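Local coordinates for salivary cystatin-L (Ixodes scapularis, PDB 4ZM8), which inhibits cysteine proteinases such as papain and cathepsins L and S, suppressing host immune responses during tick feeding, at residues A[56-61]-A[95-100]; A[62-67]-A[89-94]. All coordinates share one frame; numbering follows the deposited sequence.

How the interactions relate
Interactions 1 and 2 are successive lengths of one antiparallel strand pair, strand 39-68 with strand 90-99, their centres about 18 Å apart. They abut where Leu-61 N meets Thr-94 O at 2.7 Å, a probable hydrogen bond. Interaction 1 lies nearer the centre of the chain; interaction 2 is more peripheral. Both are partly buried, and each is held by four backbone hydrogen bonds. The strands run at 160° in 56-61/95-100 but at 129° in 62-67/89-94, evidence of a stronger twist there. Aromatic rings and an amide dominate the side chains of interaction 1, while interaction 2 relies on threonine methyls, an arginine-valine contact and one half of a disulfide. A strand of the second subunit pairs with strand 39-68 in both.

Interaction 1: residues A[56-61]-A[95-100]; sequences GTNYRL and VVFENL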
loop_
_atom_site.group_PDB
_atom_site.type_symbol
_atom_site.label_atom_id
_atom_site.label_comp_id
_atom_site.label_asym_id
_atom_site.label_seq_id
_atom_site.Cartn_x
_atom_site.Cartn_y
_atom_site.Cartn_z
ATOM N N GLY A 56 1.759 -8.570 8.061
ATOM C CA GLY A 56 3.076 -8.689 7.479
ATOM C C GLY A 56 4.113 -7.834 8.173
ATOM O O GLY A 56 3.853 -7.262 9.223
ATOM N N THR A 57 5.292 -7.757 7.562
ATOM C CA THR A 57 6.398 -6.958 8.054
ATOM C C THR A 57 6.956 -6.146 6.906
ATOM O O THR A 57 7.162 -6.672 5.819
ATOM C CB THR A 57 7.508 -7.843 8.648
ATOM O OG1 THR A 57 6.970 -8.639 9.714
ATOM C CG2 THR A 57 8.689 -7.000 9.144
ATOM N N ASN A 58 7.181 -4.861 7.131
ATOM C CA ASN A 58 7.858 -4.047 6.137
ATOM C C ASN A 58 9.362 -4.032 6.403
ATOM O O ASN A 58 9.792 -3.752 7.512
ATOM C CB ASN A 58 7.305 -2.627 6.133
ATOM C CG ASN A 58 6.278 -2.415 5.054
ATOM O OD1 ASN A 58 6.221 -3.169 4.096
ATOM N ND2 ASN A 58 5.478 -1.379 5.189
ATOM N N TYR A 59 10.157 -4.363 5.394
ATOM C CA TYR A 59 11.605 -4.275 5.521
ATOM C C TYR A 59 12.142 -3.126 4.675
ATOM O O TYR A 59 12.167 -3.213 3.454
ATOM C CB TYR A 59 12.273 -5.582 5.094
ATOM C CG TYR A 59 11.824 -6.790 5.880
ATOM C CD1 TYR A 59 10.611 -7.416 5.605
ATOM C CD2 TYR A 59 12.607 -7.306 6.901
ATOM C CE1 TYR A 59 10.203 -8.519 6.317
ATOM C CE2 TYR A 59 12.198 -8.418 7.623
ATOM C CZ TYR A 59 10.997 -9.015 7.327
ATOM O OH TYR A 59 10.593 -10.111 8.048
ATOM N N ARG A 60 12.569 -2.044 5.311
ATOM C CA ARG A 60 13.230 -0.999 4.553
ATOM C C ARG A 60 14.722 -1.313 4.455
ATOM O O ARG A 60 15.387 -1.538 5.469
ATOM C CB ARG A 60 13.005 0.366 5.182
ATOM C CG ARG A 60 13.386 1.510 4.275
ATOM C CD ARG A 60 12.625 2.764 4.660
ATOM N NE ARG A 60 12.887 3.161 6.041
ATOM C CZ ARG A 60 12.119 3.992 6.744
ATOM N NH1 ARG A 60 11.022 4.513 6.211
ATOM N NH2 ARG A 60 12.444 4.287 7.992
ATOM N N LEU A 61 15.245 -1.340 3.232
ATOM C CA LEU A 61 16.634 -1.718 3.024
ATOM C C LEU A 61 17.487 -0.591 2.459
ATOM O O LEU A 61 17.122 0.065 1.477
ATOM C CB LEU A 61 16.711 -2.931 2.098
ATOM C CG LEU A 61 15.869 -4.100 2.612
ATOM C CD1 LEU A 61 16.063 -5.335 1.763
ATOM C CD2 LEU A 61 16.179 -4.392 4.062
ATOM N N VAL A 95 11.624 -0.749 0.052
ATOM C CA VAL A 95 10.864 -1.455 1.069
ATOM C C VAL A 95 10.378 -2.772 0.504
ATOM O O VAL A 95 9.976 -2.848 -0.650
ATOM C CB VAL A 95 9.655 -0.660 1.571
ATOM C CG1 VAL A 95 9.124 -1.306 2.848
ATOM C CG2 VAL A 95 10.013 0.798 1.797
ATOM N N VAL A 96 10.422 -3.806 1.333
ATOM C CA VAL A 96 9.961 -5.120 0.959
ATOM C C VAL A 96 8.948 -5.587 1.980
ATOM O O VAL A 96 9.296 -5.901 3.122
ATOM C CB VAL A 96 11.113 -6.152 0.883
ATOM C CG1 VAL A 96 10.564 -7.570 0.657
ATOM C CG2 VAL A 96 12.110 -5.775 -0.193
ATOM N N PHE A 97 7.685 -5.625 1.569
ATOM C CA PHE A 97 6.644 -6.189 2.408
ATOM C C PHE A 97 6.602 -7.702 2.256
ATOM O O PHE A 97 6.797 -8.227 1.168
ATOM C CB PHE A 97 5.281 -5.604 2.063
ATOM C CG PHE A 97 4.165 -6.182 2.876
ATOM C CD1 PHE A 97 3.924 -5.730 4.152
ATOM C CD2 PHE A 97 3.380 -7.197 2.372
ATOM C CE1 PHE A 97 2.912 -6.265 4.911
ATOM C CE2 PHE A 97 2.365 -7.744 3.125
ATOM C CZ PHE A 97 2.125 -7.272 4.400
ATOM N N GLU A 98 6.342 -8.391 3.357
ATOM C CA GLU A 98 6.154 -9.823 3.332
ATOM C C GLU A 98 4.955 -10.202 4.198
ATOM O O GLU A 98 4.944 -9.941 5.396
ATOM C CB GLU A 98 7.415 -10.530 3.815
ATOM C CG GLU A 98 7.302 -12.042 3.916
ATOM C CD GLU A 98 8.646 -12.702 4.200
ATOM O OE1 GLU A 98 9.312 -12.310 5.180
ATOM O OE2 GLU A 98 9.040 -13.602 3.429
ATOM N N ASN A 99 3.941 -10.808 3.593
ATOM C CA ASN A 99 2.793 -11.256 4.366
ATOM C C ASN A 99 3.155 -12.510 5.153
ATOM O O ASN A 99 4.271 -13.019 5.039
ATOM C CB ASN A 99 1.587 -11.511 3.456
ATOM C CG ASN A 99 1.750 -12.753 2.594
ATOM O OD1 ASN A 99 2.827 -13.339 2.516
ATOM N ND2 ASN A 99 0.672 -13.150 1.930
ATOM N N LEU A 100 2.202 -13.012 5.929
ATOM C CA LEU A 100 2.410 -14.203 6.746
ATOM C C LEU A 100 2.628 -15.475 5.936
ATOM O O LEU A 100 3.092 -16.476 6.486
ATOM C CB LEU A 100 1.215 -14.415 7.678
ATOM C CG LEU A 100 1.205 -13.612 8.974
ATOM C CD1 LEU A 100 -0.040 -13.920 9.784
ATOM C CD2 LEU A 100 2.466 -13.909 9.771
#
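Tyr-59 O is gripped twice from 95-100: Val-96 N donates to Tyr-59 O at 2.8 Å, and Val-95 CA lies 3.2 Å from Tyr-59 O in a CA-H...O contact. These contacts belong to the twisted antiparallel sheet of the cystatin fold, in which Thr-57 and Tyr-59 form hydrogen-bonded pairs with Glu-98 and Val-96, while Asn-58 and Arg-60 form non-hydrogen-bonded pairs with Phe-97 and Val-95. In the return bond, Tyr-59 N reaches Val-96 O at 2.9 Å. The same oxygen lies near the plane of the Tyr-59 ring, at its edge beside CD1, and Thr-57 CG2 lies over one face of that ring.

On the opposite face of the sheet, Phe-97 has CG anti to its backbone N (chi1 178°), which places the ring alongside strand 56-61. Its CZ comes to 3.5 Å from Gly-56 CA, where no side chain intervenes. The Asn-58 amide stands nearly perpendicular to this ring, the planes 81° apart, with OD1 at the ring edge. The amide's ND2 is hydrogen-bonded to Gln-52 of the second subunit, and Arg-60 makes a salt bridge there with Glu-50. Strand 56-61 also pairs with a strand of that subunit, consistent with a domain-swapped dimer in which the partner supplies the helix: Tyr-59 packs on its Glu-18 and Val-96 on its Ala-26. Beyond Phe-97, the amide also touches Val-95, the next residue on the same face of strand 90-99, Asn-58 OD1 lying 3.7 Å from Val-95 CG1.

Interaction 2: residues A[62-67]-A[89-94]; sequences TLKVAE and HRTCTT
Val-65 and Arg-90 exchange two backbone hydrogen bonds, Val-65 N to Arg-90 O at 2.8 Å and Arg-90 N to Val-65 O at 2.9 Å. Leu-63 and Cys-92 repeat the pattern, with Leu-63 N to Cys-92 O at 2.9 Å. Between these two hydrogen-bonded pairs, CA-H groups also point at carbonyls, as where Thr-91 CA stands 3.2 Å from Leu-63 O.

Van der Waals contact centres on Val-65. Its CG1 is anti to the backbone N (chi1 176°) and lies over one face of the Arg-90 guanidinium, off-centre and 3.9 Å from NH1. The other methyl, CG2, reaches Cys-92 SG at 4.0 Å. The guanidinium finds its charge partner in Asp-41 of the second subunit, bound through NH2.

On the opposite face, methyl meets methyl between Thr-62 and Thr-91, CG2 to CG2. The Lys-64 chain, kinked about its second and fourth torsions, passes across Thr-91 at a slant and brings CE to 3.3 Å from its OG1. At the end of the pair Ala-66 CB touches His-89 ND1 at 3.7 Å.

The covalent element is the disulfide from Cys-92 to Cys-111, which ties strand 90-99 to the C-terminal tail; Phe-109 from that tail packs on Leu-63 and Cys-92. A strand of the second subunit pairs along the other edge of 62-67, consistent with a domain-swapped dimer of this inhibitor, which forms in vitro. Together with the protein's second disulfide, Cys-70 to Cys-81, the Cys-92 to Cys-111 bond on this antiparallel sheet is characteristic of secreted type 2 cystatins.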
loop_
_atom_site.group_PDB
_atom_site.type_symbol
_atom_site.label_atom_id
_atom_site.label_comp_id
_atom_site.label_asym_id
_atom_site.label_seq_id
_atom_site.Cartn_x
_atom_site.Cartn_y
_atom_site.Cartn_z
ATOM N N THR A 62 18.630 -0.351 3.081
ATOM C CA THR A 62 19.610 0.480 2.413
ATOM C C THR A 62 20.688 -0.451 1.875
ATOM O O THR A 62 21.225 -1.291 2.607
ATOM C CB THR A 62 20.200 1.555 3.334
ATOM O OG1 THR A 62 19.169 2.049 4.197
ATOM C CG2 THR A 62 20.750 2.714 2.506
ATOM N N LEU A 63 20.972 -0.320 0.582
ATOM C CA LEU A 63 21.838 -1.269 -0.099
ATOM C C LEU A 63 22.908 -0.624 -0.938
ATOM O O LEU A 63 22.695 0.437 -1.520
ATOM C CB LEU A 63 21.021 -2.181 -1.016
ATOM C CG LEU A 63 19.930 -3.006 -0.365
ATOM C CD1 LEU A 63 19.266 -3.849 -1.425
ATOM C CD2 LEU A 63 20.532 -3.851 0.747
ATOM N N LYS A 64 24.048 -1.298 -1.011
ATOM C CA LYS A 64 25.023 -1.056 -2.064
ATOM C C LYS A 64 24.723 -2.038 -3.195
ATOM O O LYS A 64 24.702 -3.248 -2.981
ATOM C CB LYS A 64 26.454 -1.241 -1.552
ATOM C CG LYS A 64 26.926 -0.193 -0.576
ATOM C CD LYS A 64 27.105 1.145 -1.262
ATOM C CE LYS A 64 27.507 2.215 -0.258
ATOM N NZ LYS A 64 28.598 1.741 0.662
ATOM N N VAL A 65 24.481 -1.516 -4.389
ATOM C CA VAL A 65 24.075 -2.339 -5.519
ATOM C C VAL A 65 25.146 -2.330 -6.619
ATOM O O VAL A 65 25.799 -1.318 -6.851
ATOM C CB VAL A 65 22.712 -1.846 -6.053
ATOM C CG1 VAL A 65 22.283 -2.608 -7.281
ATOM C CG2 VAL A 65 21.678 -2.003 -4.979
ATOM N N ALA A 66 25.341 -3.466 -7.279
ATOM C CA ALA A 66 26.324 -3.578 -8.359
ATOM C C ALA A 66 25.889 -4.583 -9.434
ATOM O O ALA A 66 25.267 -5.611 -9.118
ATOM C CB ALA A 66 27.674 -3.970 -7.791
ATOM N N GLU A 67 26.209 -4.271 -10.697
ATOM C CA GLU A 67 25.938 -5.161 -11.829
ATOM C C GLU A 67 26.553 -6.529 -11.516
ATOM O O GLU A 67 27.671 -6.605 -11.005
ATOM C CB GLU A 67 26.494 -4.559 -13.136
ATOM C CG GLU A 67 26.211 -5.356 -14.436
ATOM C CD GLU A 67 26.585 -4.603 -15.731
ATOM O OE1 GLU A 67 26.440 -5.180 -16.835
ATOM O OE2 GLU A 67 27.025 -3.434 -15.658
ATOM N N HIS A 89 29.264 0.908 -7.532
ATOM C CA HIS A 89 28.259 0.638 -6.512
ATOM C C HIS A 89 27.277 1.813 -6.411
ATOM O O HIS A 89 27.685 2.971 -6.525
ATOM C CB HIS A 89 28.924 0.395 -5.151
ATOM C CG HIS A 89 29.852 -0.789 -5.112
ATOM N ND1 HIS A 89 30.097 -1.598 -6.202
ATOM C CD2 HIS A 89 30.582 -1.307 -4.095
ATOM C CE1 HIS A 89 30.932 -2.560 -5.857
ATOM N NE2 HIS A 89 31.241 -2.406 -4.584
ATOM N N ARG A 90 25.992 1.532 -6.204
ATOM C CA ARG A 90 25.039 2.605 -5.927
ATOM C C ARG A 90 24.312 2.368 -4.605
ATOM O O ARG A 90 23.996 1.237 -4.240
ATOM C CB ARG A 90 24.016 2.734 -7.048
ATOM C CG ARG A 90 24.451 2.089 -8.311
ATOM C CD ARG A 90 23.259 1.461 -8.970
ATOM N NE ARG A 90 23.682 0.462 -9.929
ATOM C CZ ARG A 90 22.851 -0.370 -10.538
ATOM N NH1 ARG A 90 21.547 -0.292 -10.291
ATOM N NH2 ARG A 90 23.330 -1.265 -11.403
ATOM N N THR A 91 24.057 3.449 -3.881
ATOM C CA THR A 91 23.292 3.361 -2.651
ATOM C C THR A 91 21.809 3.517 -2.980
ATOM O O THR A 91 21.391 4.540 -3.518
ATOM C CB THR A 91 23.752 4.418 -1.630
ATOM O OG1 THR A 91 25.127 4.180 -1.295
ATOM C CG2 THR A 91 22.933 4.322 -0.375
ATOM N N CYS A 92 21.034 2.483 -2.670
ATOM C CA CYS A 92 19.632 2.388 -3.076
ATOM C C CYS A 92 18.735 2.067 -1.888
ATOM O O CYS A 92 19.114 1.304 -1.002
ATOM C CB CYS A 92 19.457 1.306 -4.154
ATOM S SG CYS A 92 20.176 1.670 -5.783
ATOM N N THR A 93 17.535 2.631 -1.872
ATOM C CA THR A 93 16.591 2.297 -0.813
ATOM C C THR A 93 15.367 1.606 -1.380
ATOM O O THR A 93 14.913 1.918 -2.480
ATOM C CB THR A 93 16.140 3.540 -0.024
ATOM O OG1 THR A 93 17.272 4.376 0.253
ATOM C CG2 THR A 93 15.501 3.119 1.284
ATOM N N THR A 94 14.832 0.665 -0.615
ATOM C CA THR A 94 13.669 -0.075 -1.046
ATOM C C THR A 94 12.948 -0.656 0.151
ATOM O O THR A 94 13.581 -1.010 1.152
ATOM C CB THR A 94 14.048 -1.221 -2.029
ATOM O OG1 THR A 94 12.873 -1.704 -2.685
ATOM C CG2 THR A 94 14.733 -2.389 -1.311
#